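Local coordinates for protein sulfate transporter/antisigma-factor antagonist STAS (Planctomyces limnophilus, PDB 3T6O) that probably acts as an anti-sigma factor antagonist, a STAS-domain protein of the kind that counteracts anti-sigma factors, at residues 71-76 against 104-109. Sequence-based numbering, arbitrary orientation.
Sequences RGWKRI and EVWPRY
Trp-106 drives the N-H edge of its indole into one face of Trp-73, a T-shaped pair with the five-membered rings 4.6 Å apart between centroids and their planes at 67°. Trp-106 NE1 stands 3.2 Å above the Trp-73 plane, set toward the rim, and lies 3.3 Å from Trp-73 CG. A chi1 of 166° sets CG of Trp-73 opposite the backbone N, which lays the ring beside Trp-106. This tight, buried part joins helix 63-76 of the STAS fold to the chain entering strand 108-109, outermost in this chain's sheet; beyond it, Trp-106 also meets Phe-84 and Leu-86 of the neighbouring strand 83-87. Replacing Trp-73 by an alanine would probably leave the Trp-106 edge without its aromatic face and open a gap beside Val-105. Contact thins along the NE1-CE2-CZ2 side of Trp-73, where a single methyl, Val-105 CG2, lies obliquely 3.8 Å from Trp-73 CZ2. On this looser flank Val-105 is partly exposed, and a second subunit packs its own Val-105 on Trp-73 and its Trp-73 on Val-105. Lys-74 and the exposed Glu-104 add reciprocal salt bridges to Glu-104 and Lys-74 of that second subunit.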
# COMPACT_ATOMS: atom_id res chain seq x y z
N ARG A 71 -3.80 -1.87 -9.77
CA ARG A 71 -5.19 -1.53 -9.47
C ARG A 71 -6.11 -1.93 -10.60
O ARG A 71 -7.23 -2.40 -10.36
CB ARG A 71 -5.38 -0.04 -9.16
CG ARG A 71 -4.65 0.43 -7.94
CD ARG A 71 -4.75 1.95 -7.79
NE ARG A 71 -6.10 2.33 -7.47
CZ ARG A 71 -6.60 3.56 -7.53
NH1 ARG A 71 -5.86 4.58 -7.95
NH2 ARG A 71 -7.87 3.76 -7.15
N GLY A 72 -5.67 -1.71 -11.82
CA GLY A 72 -6.43 -2.11 -13.00
C GLY A 72 -6.54 -3.62 -13.04
O GLY A 72 -7.62 -4.18 -13.18
N TRP A 73 -5.41 -4.28 -12.88
CA TRP A 73 -5.38 -5.73 -12.93
C TRP A 73 -6.30 -6.37 -11.89
O TRP A 73 -7.00 -7.33 -12.20
CB TRP A 73 -3.93 -6.24 -12.83
CG TRP A 73 -3.81 -7.70 -12.55
CD1 TRP A 73 -4.05 -8.75 -13.40
CD2 TRP A 73 -3.40 -8.27 -11.32
NE1 TRP A 73 -3.82 -9.94 -12.76
CE2 TRP A 73 -3.44 -9.68 -11.47
CE3 TRP A 73 -3.06 -7.73 -10.08
CZ2 TRP A 73 -3.12 -10.55 -10.44
CZ3 TRP A 73 -2.74 -8.60 -9.03
CH2 TRP A 73 -2.76 -9.99 -9.22
N LYS A 74 -6.32 -5.83 -10.65
CA LYS A 74 -7.17 -6.38 -9.58
C LYS A 74 -8.67 -6.29 -9.93
O LYS A 74 -9.49 -7.11 -9.47
CB LYS A 74 -6.92 -5.65 -8.23
CG LYS A 74 -5.59 -5.98 -7.59
CD LYS A 74 -5.41 -5.33 -6.23
CE LYS A 74 -3.97 -5.53 -5.75
NZ LYS A 74 -3.58 -4.88 -4.46
N ARG A 75 -9.02 -5.28 -10.70
CA ARG A 75 -10.39 -5.12 -11.14
C ARG A 75 -10.79 -6.18 -12.15
O ARG A 75 -11.95 -6.58 -12.18
CB ARG A 75 -10.64 -3.71 -11.71
CG ARG A 75 -10.93 -2.71 -10.60
CD ARG A 75 -10.58 -1.32 -11.01
NE ARG A 75 -10.96 -0.33 -10.02
CZ ARG A 75 -10.26 -0.06 -8.92
NH1 ARG A 75 -9.14 -0.70 -8.67
NH2 ARG A 75 -10.67 0.88 -8.10
N ILE A 76 -9.86 -6.63 -12.97
CA ILE A 76 -10.25 -7.63 -13.96
C ILE A 76 -9.83 -9.08 -13.63
O ILE A 76 -10.36 -10.01 -14.22
CB ILE A 76 -9.82 -7.22 -15.35
CG1 ILE A 76 -8.39 -7.56 -15.60
CG2 ILE A 76 -10.05 -5.66 -15.66
CD1 ILE A 76 -8.09 -7.32 -17.02
N GLU A 104 4.95 -11.17 -13.92
CA GLU A 104 4.99 -12.58 -14.26
C GLU A 104 3.61 -13.12 -14.49
O GLU A 104 3.49 -14.17 -15.08
CB GLU A 104 5.66 -13.38 -13.15
CG GLU A 104 7.15 -13.08 -12.93
CD GLU A 104 8.01 -13.67 -14.03
OE1 GLU A 104 8.09 -14.92 -14.11
OE2 GLU A 104 8.59 -12.87 -14.80
N VAL A 105 2.57 -12.42 -14.06
CA VAL A 105 1.21 -12.84 -14.40
C VAL A 105 0.59 -12.01 -15.53
O VAL A 105 -0.55 -12.18 -15.87
CB VAL A 105 0.30 -12.89 -13.12
CG1 VAL A 105 1.07 -13.48 -11.94
CG2 VAL A 105 -0.22 -11.54 -12.74
N TRP A 106 1.35 -11.08 -16.10
CA TRP A 106 0.85 -10.28 -17.23
C TRP A 106 1.64 -10.73 -18.50
O TRP A 106 2.86 -10.53 -18.58
CB TRP A 106 1.10 -8.81 -16.98
CG TRP A 106 0.49 -8.25 -15.76
CD1 TRP A 106 -0.59 -8.73 -15.07
CD2 TRP A 106 0.89 -7.07 -15.10
NE1 TRP A 106 -0.88 -7.92 -14.02
CE2 TRP A 106 0.02 -6.88 -14.02
CE3 TRP A 106 1.91 -6.15 -15.32
CZ2 TRP A 106 0.16 -5.83 -13.14
CZ3 TRP A 106 2.04 -5.10 -14.47
CH2 TRP A 106 1.17 -4.94 -13.38
N PRO A 107 0.98 -11.43 -19.42
CA PRO A 107 1.72 -11.81 -20.63
C PRO A 107 2.22 -10.55 -21.32
O PRO A 107 1.49 -9.55 -21.38
CB PRO A 107 0.69 -12.53 -21.46
CG PRO A 107 -0.58 -12.40 -20.77
CD PRO A 107 -0.37 -12.01 -19.40
N ARG A 108 3.47 -10.58 -21.76
CA ARG A 108 4.03 -9.49 -22.51
C ARG A 108 4.39 -9.89 -23.96
O ARG A 108 4.95 -10.96 -24.20
CB ARG A 108 5.23 -8.94 -21.78
CG ARG A 108 5.95 -7.82 -22.54
CD ARG A 108 6.91 -7.12 -21.61
NE ARG A 108 8.03 -7.97 -21.25
CZ ARG A 108 9.11 -8.16 -21.99
NH1 ARG A 108 9.24 -7.61 -23.21
NH2 ARG A 108 10.07 -8.95 -21.51
N TYR A 109 4.08 -9.00 -24.90
CA TYR A 109 4.25 -9.24 -26.36
C TYR A 109 5.01 -8.08 -27.01
O TYR A 109 5.01 -6.96 -26.50
CB TYR A 109 2.88 -9.39 -27.04
CG TYR A 109 2.06 -10.52 -26.50
CD1 TYR A 109 2.27 -11.82 -26.92
CD2 TYR A 109 1.10 -10.30 -25.54
CE1 TYR A 109 1.51 -12.88 -26.38
CE2 TYR A 109 0.35 -11.32 -25.01
CZ TYR A 109 0.56 -12.59 -25.42
OH TYR A 109 -0.24 -13.58 -24.88